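Local atomic coordinates of ileal bile acid-binding protein (Danio rerio, PDB entry 3EM0), a protein that probably carries bile acids, and perhaps fatty acids, through the cytoplasm, and here holds cholic acid inside its beta barrel. Residues Asp50-Gln55 with Val62-Phe67; Gly70-Met75 with Lys84-Met89. All coordinates share one frame; numbering follows the deposited sequence.

Interaction 1. Residues Asp50-Gln55 with Val62-Phe67. With CHD (cholic acid), chain C.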
loop_
_atom_site.group_PDB
_atom_site.type_symbol
_atom_site.label_atom_id
_atom_site.label_comp_id
_atom_site.label_asym_id
_atom_site.label_seq_id
_atom_site.Cartn_x
_atom_site.Cartn_y
_atom_site.Cartn_z
ATOM N N ASP A 50 -6.916 -11.036 11.355
ATOM C CA ASP A 50 -6.038 -11.794 10.464
ATOM C C ASP A 50 -6.211 -11.377 8.997
ATOM O O ASP A 50 -7.309 -11.466 8.453
ATOM C CB ASP A 50 -6.308 -13.302 10.623
ATOM C CG ASP A 50 -6.125 -13.780 12.059
ATOM O OD1 ASP A 50 -5.058 -13.484 12.652
ATOM O OD2 ASP A 50 -7.042 -14.445 12.603
ATOM N N PHE A 51 -5.125 -10.929 8.366
ATOM C CA PHE A 51 -5.180 -10.390 7.010
ATOM C C PHE A 51 -4.221 -11.119 6.067
ATOM O O PHE A 51 -3.085 -11.419 6.425
ATOM C CB PHE A 51 -4.790 -8.902 6.969
ATOM C CG PHE A 51 -5.830 -7.947 7.494
ATOM C CD1 PHE A 51 -5.967 -7.717 8.867
ATOM C CD2 PHE A 51 -6.626 -7.217 6.615
ATOM C CE1 PHE A 51 -6.910 -6.798 9.358
ATOM C CE2 PHE A 51 -7.565 -6.304 7.095
ATOM C CZ PHE A 51 -7.699 -6.088 8.474
ATOM N N THR A 52 -4.697 -11.349 4.848
ATOM C CA THR A 52 -3.856 -11.751 3.725
ATOM C C THR A 52 -4.067 -10.686 2.644
ATOM O O THR A 52 -5.176 -10.468 2.164
ATOM C CB THR A 52 -4.190 -13.178 3.229
ATOM O OG1 THR A 52 -4.060 -14.097 4.318
ATOM C CG2 THR A 52 -3.246 -13.615 2.107
ATOM N N TRP A 53 -2.988 -9.991 2.321
ATOM C CA TRP A 53 -3.023 -8.836 1.452
ATOM C C TRP A 53 -2.223 -9.189 0.197
ATOM O O TRP A 53 -1.011 -9.401 0.260
ATOM C CB TRP A 53 -2.360 -7.672 2.186
ATOM C CG TRP A 53 -2.771 -6.324 1.723
ATOM C CD1 TRP A 53 -2.353 -5.669 0.591
ATOM C CD2 TRP A 53 -3.678 -5.443 2.391
ATOM N NE1 TRP A 53 -2.949 -4.431 0.523
ATOM C CE2 TRP A 53 -3.769 -4.267 1.611
ATOM C CE3 TRP A 53 -4.422 -5.530 3.578
ATOM C CZ2 TRP A 53 -4.582 -3.183 1.981
ATOM C CZ3 TRP A 53 -5.225 -4.451 3.949
ATOM C CH2 TRP A 53 -5.299 -3.297 3.152
ATOM N N THR A 54 -2.910 -9.273 -0.935
ATOM C CA THR A 54 -2.277 -9.697 -2.193
ATOM C C THR A 54 -2.333 -8.569 -3.214
ATOM O O THR A 54 -3.399 -7.997 -3.472
ATOM C CB THR A 54 -2.935 -10.974 -2.751
ATOM O OG1 THR A 54 -2.848 -12.014 -1.771
ATOM C CG2 THR A 54 -2.257 -11.442 -4.012
ATOM N N GLN A 55 -1.169 -8.239 -3.766
ATOM C CA GLN A 55 -1.078 -7.234 -4.810
ATOM C C GLN A 55 -0.595 -7.847 -6.118
ATOM O O GLN A 55 0.375 -8.591 -6.135
ATOM C CB GLN A 55 -0.167 -6.101 -4.364
ATOM C CG GLN A 55 -0.783 -5.275 -3.279
ATOM C CD GLN A 55 0.245 -4.688 -2.349
ATOM O OE1 GLN A 55 1.268 -5.330 -2.049
ATOM N NE2 GLN A 55 -0.025 -3.469 -1.856
ATOM N N VAL A 62 3.037 -11.604 -8.118
ATOM C CA VAL A 62 2.058 -11.564 -7.032
ATOM C C VAL A 62 2.786 -11.409 -5.701
ATOM O O VAL A 62 3.624 -12.241 -5.342
ATOM C CB VAL A 62 1.195 -12.851 -7.003
ATOM C CG1 VAL A 62 0.092 -12.754 -5.952
ATOM C CG2 VAL A 62 0.599 -13.146 -8.393
ATOM N N VAL A 63 2.468 -10.336 -4.982
ATOM C CA VAL A 63 3.081 -10.044 -3.686
ATOM C C VAL A 63 2.044 -10.246 -2.576
ATOM O O VAL A 63 1.115 -9.454 -2.444
ATOM C CB VAL A 63 3.661 -8.594 -3.632
ATOM C CG1 VAL A 63 4.233 -8.300 -2.259
ATOM C CG2 VAL A 63 4.743 -8.409 -4.698
ATOM N N THR A 64 2.205 -11.319 -1.804
ATOM C CA THR A 64 1.298 -11.638 -0.714
ATOM C C THR A 64 1.958 -11.336 0.625
ATOM O O THR A 64 3.059 -11.810 0.913
ATOM C CB THR A 64 0.819 -13.121 -0.761
ATOM O OG1 THR A 64 0.113 -13.366 -1.986
ATOM C CG2 THR A 64 -0.123 -13.430 0.396
ATOM N N ASN A 65 1.273 -10.520 1.421
ATOM C CA ASN A 65 1.647 -10.222 2.801
ATOM C C ASN A 65 0.588 -10.730 3.775
ATOM O O ASN A 65 -0.598 -10.441 3.618
ATOM C CB ASN A 65 1.831 -8.713 2.976
ATOM C CG ASN A 65 3.216 -8.249 2.563
ATOM O OD1 ASN A 65 3.390 -7.541 1.567
ATOM N ND2 ASN A 65 4.213 -8.669 3.320
ATOM N N LYS A 66 1.013 -11.506 4.764
ATOM C CA LYS A 66 0.109 -11.955 5.821
ATOM C C LYS A 66 0.503 -11.298 7.149
ATOM O O LYS A 66 1.687 -11.232 7.496
ATOM C CB LYS A 66 0.105 -13.483 5.951
ATOM C CG LYS A 66 -0.185 -14.245 4.654
ATOM C CD LYS A 66 -0.243 -15.747 4.931
ATOM C CE LYS A 66 -0.151 -16.577 3.645
ATOM N NZ LYS A 66 -1.492 -16.891 3.068
ATOM N N PHE A 67 -0.486 -10.787 7.876
ATOM C CA PHE A 67 -0.222 -10.181 9.177
ATOM C C PHE A 67 -1.383 -10.356 10.145
ATOM O O PHE A 67 -2.520 -10.639 9.745
ATOM C CB PHE A 67 0.206 -8.698 9.056
ATOM C CG PHE A 67 -0.826 -7.797 8.407
ATOM C CD1 PHE A 67 -0.813 -7.580 7.014
ATOM C CD2 PHE A 67 -1.791 -7.146 9.178
ATOM C CE1 PHE A 67 -1.759 -6.757 6.409
ATOM C CE2 PHE A 67 -2.741 -6.312 8.580
ATOM C CZ PHE A 67 -2.726 -6.114 7.195
HETATM C C1 CHD C . 0.838 -2.371 5.975
HETATM C C2 CHD C . -0.452 -1.636 5.548
HETATM C C3 CHD C . -1.546 -2.628 5.125
HETATM O O3 CHD C . -2.639 -1.927 4.575
HETATM C C4 CHD C . -1.049 -3.556 4.036
HETATM C C5 CHD C . 0.209 -4.323 4.459
HETATM C C6 CHD C . 0.594 -5.287 3.301
HETATM C C7 CHD C . 1.172 -4.537 2.083
HETATM O O7 CHD C . 0.160 -3.714 1.472
HETATM C C8 CHD C . 2.382 -3.680 2.516
HETATM C C9 CHD C . 2.051 -2.695 3.698
HETATM C C10 CHD C . 1.375 -3.392 4.930
HETATM C C11 CHD C . 3.284 -1.833 4.115
HETATM C C12 CHD C . 4.019 -1.208 2.905
HETATM O O12 CHD C . 3.235 -0.131 2.398
HETATM C C13 CHD C . 4.349 -2.232 1.775
HETATM C C14 CHD C . 3.050 -2.922 1.336
HETATM C C15 CHD C . 3.545 -3.773 0.150
HETATM C C16 CHD C . 4.444 -2.773 -0.607
HETATM C C17 CHD C . 4.697 -1.601 0.382
HETATM C C18 CHD C . 5.426 -3.250 2.234
HETATM C C19 CHD C . 2.386 -4.274 5.661
HETATM C C20 CHD C . 6.117 -0.986 0.199
HETATM C C21 CHD C . 6.574 -0.098 1.369
HETATM C C22 CHD C . 6.205 -0.187 -1.106
HETATM C C23 CHD C . 7.656 0.045 -1.557
HETATM O O25 CHD C . 7.876 -2.125 -2.543
HETATM C C24 CHD C . 8.424 -1.257 -1.835
HETATM O O26 CHD C . 9.558 -1.360 -1.328
#

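Interaction 2. Residues Gly70-Met75 with Lys84-Met89. With CHD (cholic acid), chain C.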
loop_
_atom_site.group_PDB
_atom_site.type_symbol
_atom_site.label_atom_id
_atom_site.label_comp_id
_atom_site.label_asym_id
_atom_site.label_seq_id
_atom_site.Cartn_x
_atom_site.Cartn_y
_atom_site.Cartn_z
ATOM N N GLY A 70 -1.599 -5.684 15.332
ATOM C CA GLY A 70 -0.966 -5.438 16.626
ATOM C C GLY A 70 0.113 -6.437 17.013
ATOM O O GLY A 70 0.611 -6.401 18.138
ATOM N N LYS A 71 0.480 -7.321 16.079
ATOM C CA LYS A 71 1.468 -8.365 16.336
ATOM C C LYS A 71 2.542 -8.327 15.265
ATOM O O LYS A 71 2.232 -8.264 14.066
ATOM C CB LYS A 71 0.813 -9.744 16.380
ATOM C CG LYS A 71 -0.116 -9.956 17.569
ATOM C CD LYS A 71 -0.602 -11.402 17.621
ATOM C CE LYS A 71 -1.568 -11.599 18.772
ATOM N NZ LYS A 71 -1.929 -13.029 18.950
ATOM N N GLU A 72 3.799 -8.336 15.692
ATOM C CA GLU A 72 4.914 -8.308 14.754
ATOM C C GLU A 72 4.796 -9.430 13.722
ATOM O O GLU A 72 4.601 -10.598 14.064
ATOM C CB GLU A 72 6.254 -8.388 15.485
ATOM C CG GLU A 72 7.465 -8.241 14.564
ATOM C CD GLU A 72 8.754 -8.154 15.345
ATOM O OE1 GLU A 72 9.272 -9.212 15.781
ATOM O OE2 GLU A 72 9.240 -7.017 15.524
ATOM N N SER A 73 4.903 -9.051 12.456
ATOM C CA SER A 73 4.709 -9.988 11.370
ATOM C C SER A 73 5.804 -9.878 10.317
ATOM O O SER A 73 6.342 -8.795 10.064
ATOM C CB SER A 73 3.339 -9.773 10.725
ATOM O OG SER A 73 2.309 -10.038 11.657
ATOM N N ASP A 74 6.117 -11.018 9.717
ATOM C CA ASP A 74 7.040 -11.092 8.600
ATOM C C ASP A 74 6.376 -10.563 7.350
ATOM O O ASP A 74 5.315 -11.033 6.959
ATOM C CB ASP A 74 7.473 -12.537 8.389
ATOM C CG ASP A 74 8.395 -13.014 9.471
ATOM O OD1 ASP A 74 8.073 -14.045 10.097
ATOM O OD2 ASP A 74 9.431 -12.350 9.708
ATOM N N MET A 75 7.005 -9.570 6.737
ATOM C CA MET A 75 6.457 -8.906 5.555
ATOM C C MET A 75 7.488 -8.865 4.411
ATOM O O MET A 75 8.656 -9.184 4.614
ATOM C CB MET A 75 5.951 -7.509 5.930
ATOM C CG MET A 75 4.521 -7.480 6.557
ATOM S SD MET A 75 4.283 -6.302 7.936
ATOM C CE MET A 75 5.488 -5.055 7.554
ATOM N N LYS A 84 10.336 -7.216 9.229
ATOM C CA LYS A 84 9.343 -7.455 10.277
ATOM C C LYS A 84 8.635 -6.147 10.601
ATOM O O LYS A 84 9.269 -5.095 10.677
ATOM C CB LYS A 84 10.012 -8.028 11.528
ATOM C CG LYS A 84 10.983 -9.168 11.227
ATOM C CD LYS A 84 11.853 -9.522 12.419
ATOM C CE LYS A 84 11.264 -10.689 13.203
ATOM N NZ LYS A 84 10.965 -11.850 12.321
ATOM N N GLY A 85 7.315 -6.205 10.756
ATOM C CA GLY A 85 6.535 -4.998 11.010
ATOM C C GLY A 85 5.296 -5.226 11.850
ATOM O O GLY A 85 4.870 -6.364 12.046
ATOM N N ILE A 86 4.729 -4.127 12.342
ATOM C CA ILE A 86 3.505 -4.160 13.143
ATOM C C ILE A 86 2.462 -3.238 12.523
ATOM O O ILE A 86 2.667 -2.025 12.399
ATOM C CB ILE A 86 3.753 -3.788 14.635
ATOM C CG1 ILE A 86 4.789 -4.730 15.274
ATOM C CG2 ILE A 86 2.446 -3.826 15.435
ATOM C CD1 ILE A 86 5.452 -4.218 16.551
ATOM N N VAL A 87 1.353 -3.839 12.116
ATOM C CA VAL A 87 0.210 -3.111 11.611
ATOM C C VAL A 87 -0.806 -2.978 12.739
ATOM O O VAL A 87 -1.360 -3.972 13.215
ATOM C CB VAL A 87 -0.442 -3.833 10.377
ATOM C CG1 VAL A 87 -1.398 -2.903 9.667
ATOM C CG2 VAL A 87 0.634 -4.344 9.398
ATOM N N SER A 88 -1.028 -1.748 13.179
ATOM C CA SER A 88 -2.030 -1.467 14.184
ATOM C C SER A 88 -3.333 -1.107 13.491
ATOM O O SER A 88 -3.322 -0.739 12.321
ATOM C CB SER A 88 -1.567 -0.319 15.083
ATOM O OG SER A 88 -0.409 -0.690 15.806
ATOM N N MET A 89 -4.446 -1.232 14.204
ATOM C CA MET A 89 -5.721 -0.711 13.725
ATOM C C MET A 89 -6.287 0.313 14.690
ATOM O O MET A 89 -6.529 0.014 15.853
ATOM C CB MET A 89 -6.743 -1.820 13.480
ATOM C CG MET A 89 -8.109 -1.271 13.046
ATOM S SD MET A 89 -9.301 -2.578 12.754
ATOM C CE MET A 89 -8.714 -3.243 11.182
HETATM C C1 CHD C . 0.838 -2.371 5.975
HETATM C C2 CHD C . -0.452 -1.636 5.548
HETATM C C3 CHD C . -1.546 -2.628 5.125
HETATM O O3 CHD C . -2.639 -1.927 4.575
HETATM C C4 CHD C . -1.049 -3.556 4.036
HETATM C C5 CHD C . 0.209 -4.323 4.459
HETATM C C6 CHD C . 0.594 -5.287 3.301
HETATM C C7 CHD C . 1.172 -4.537 2.083
HETATM O O7 CHD C . 0.160 -3.714 1.472
HETATM C C8 CHD C . 2.382 -3.680 2.516
HETATM C C9 CHD C . 2.051 -2.695 3.698
HETATM C C10 CHD C . 1.375 -3.392 4.930
HETATM C C11 CHD C . 3.284 -1.833 4.115
HETATM C C12 CHD C . 4.019 -1.208 2.905
HETATM O O12 CHD C . 3.235 -0.131 2.398
HETATM C C13 CHD C . 4.349 -2.232 1.775
HETATM C C14 CHD C . 3.050 -2.922 1.336
HETATM C C15 CHD C . 3.545 -3.773 0.150
HETATM C C16 CHD C . 4.444 -2.773 -0.607
HETATM C C17 CHD C . 4.697 -1.601 0.382
HETATM C C18 CHD C . 5.426 -3.250 2.234
HETATM C C19 CHD C . 2.386 -4.274 5.661
HETATM C C20 CHD C . 6.117 -0.986 0.199
HETATM C C21 CHD C . 6.574 -0.098 1.369
HETATM C C22 CHD C . 6.205 -0.187 -1.106
HETATM C C23 CHD C . 7.656 0.045 -1.557
HETATM O O25 CHD C . 7.876 -2.125 -2.543
HETATM C C24 CHD C . 8.424 -1.257 -1.835
HETATM O O26 CHD C . 9.558 -1.360 -1.328
HETATM O O HOH W 1 0.964 -6.817 12.262
#

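Interaction 1. Residues Asp50-Gln55 with Val62-Phe67
Phe51 to Gln55 run antiparallel to Val63 to Phe67, the short strand axes 4.6 Å apart at 165°, and the pairs Phe51-Phe67, Trp53-Asn65 and Gln55-Val63 each exchange two N-H...O bonds, as in a regular beta hairpin. Inside the barrel, Phe67 offers a ring face to Phe51: CB of Phe51 stands 3.7 Å from the Phe67 ring centroid, a CH-pi contact. The two ring planes differ by 11°, yet the offset is too large for a real stack. Phe67 reaches this place with CG between its backbone N and carbonyl carbon (chi1 60°), which swings its CZ under Phe51 and brings CZ, at the ring edge, to 4.0 Å from CE3 of Trp53. The Trp53 indole turns one face to the rim of the steroid, cholic acid C4 lying 3.6 Å from its plane near the middle of the ring system; hydroxyl O7 sits over the same ring system, 3.3 Å from CD1. With Trp53 cut back to an alanine, the C4 and O7 rim of cholic acid would probably lose the indole face it rests on, and the edge of Phe67 a neighbour. Farther along, Gln55 brings NE2 to 3.3 Å from O7. On the outer surface Thr54 OG1 and Thr64 OG1 share a hydrogen bond of 3.3 Å, and Thr52 CG2 meets Thr64 CG2. Strand 41-47 flanks the hairpin beyond Phe51-Gln55, bonding through Val45 and Glu43, while Leu94 of strand 93-97 packs against both Phe51 and Trp53.

Interaction 2. Residues Gly70-Met75 with Lys84-Met89
Ser73 and Gly85 exchange two backbone hydrogen bonds in the antiparallel hairpin of strands 73-76 and 82-90, part of the fatty-acid-binding-protein beta barrel. Ser73 N gives to Gly85 O at 2.7 Å and Gly85 N returns to Ser73 O. Toward Gly70 the direct pairing lapses, and a water takes over: it donates to Lys71 O at 2.6 Å and accepts from Val87 N. Lys71 O has a second donor in Ser73 OG, which lies above the carbonyl plane, not on a lone pair. Direct bonding resumes where Gly70 N donates to Val87 O at 2.7 Å; the positive phi of Gly70, 76°, favours a glycine there.

On the outer side Lys84, bent at chi3 and chi4, curls NZ back to the syn side of Asp74 OD2, a salt bridge of 3.1 Å. Glu72 crosses the same lysine, but OE1 touches CE and stays 4.7 Å from NZ, close enough perhaps to add to the favourable field. Ile86 lays CG1 against CA of Glu72 and CG2 against Gly70.

On the cavity side, Val87 CG2 approaches ring carbon C1 of cholic acid. Met75, bent at chi2 and chi3, tucks CE over Gly85, where a CB would collide with that methyl; its SD lies 3.6 Å from steroid methyl C19.

How the interactions relate
Following the chain, interaction 1 joins the two arms of hairpin 50-57/61-68, and only then does the chain enter interaction 2, which closes the next hairpin, 73-76/82-90; the two loops stand in series, neither nested nor crossing. Strands 61-68 and 73-76 are consecutive, yet they lie at the two ends of the strand order, and the hairpins meet there by packing that involves side chains: Phe67 CD2 packs on Val87 CG2 at 3.7 Å, and CA of Phe67 touches Ser73 OG. The same cholic acid touches residues of both hairpins, which therefore wall one cavity.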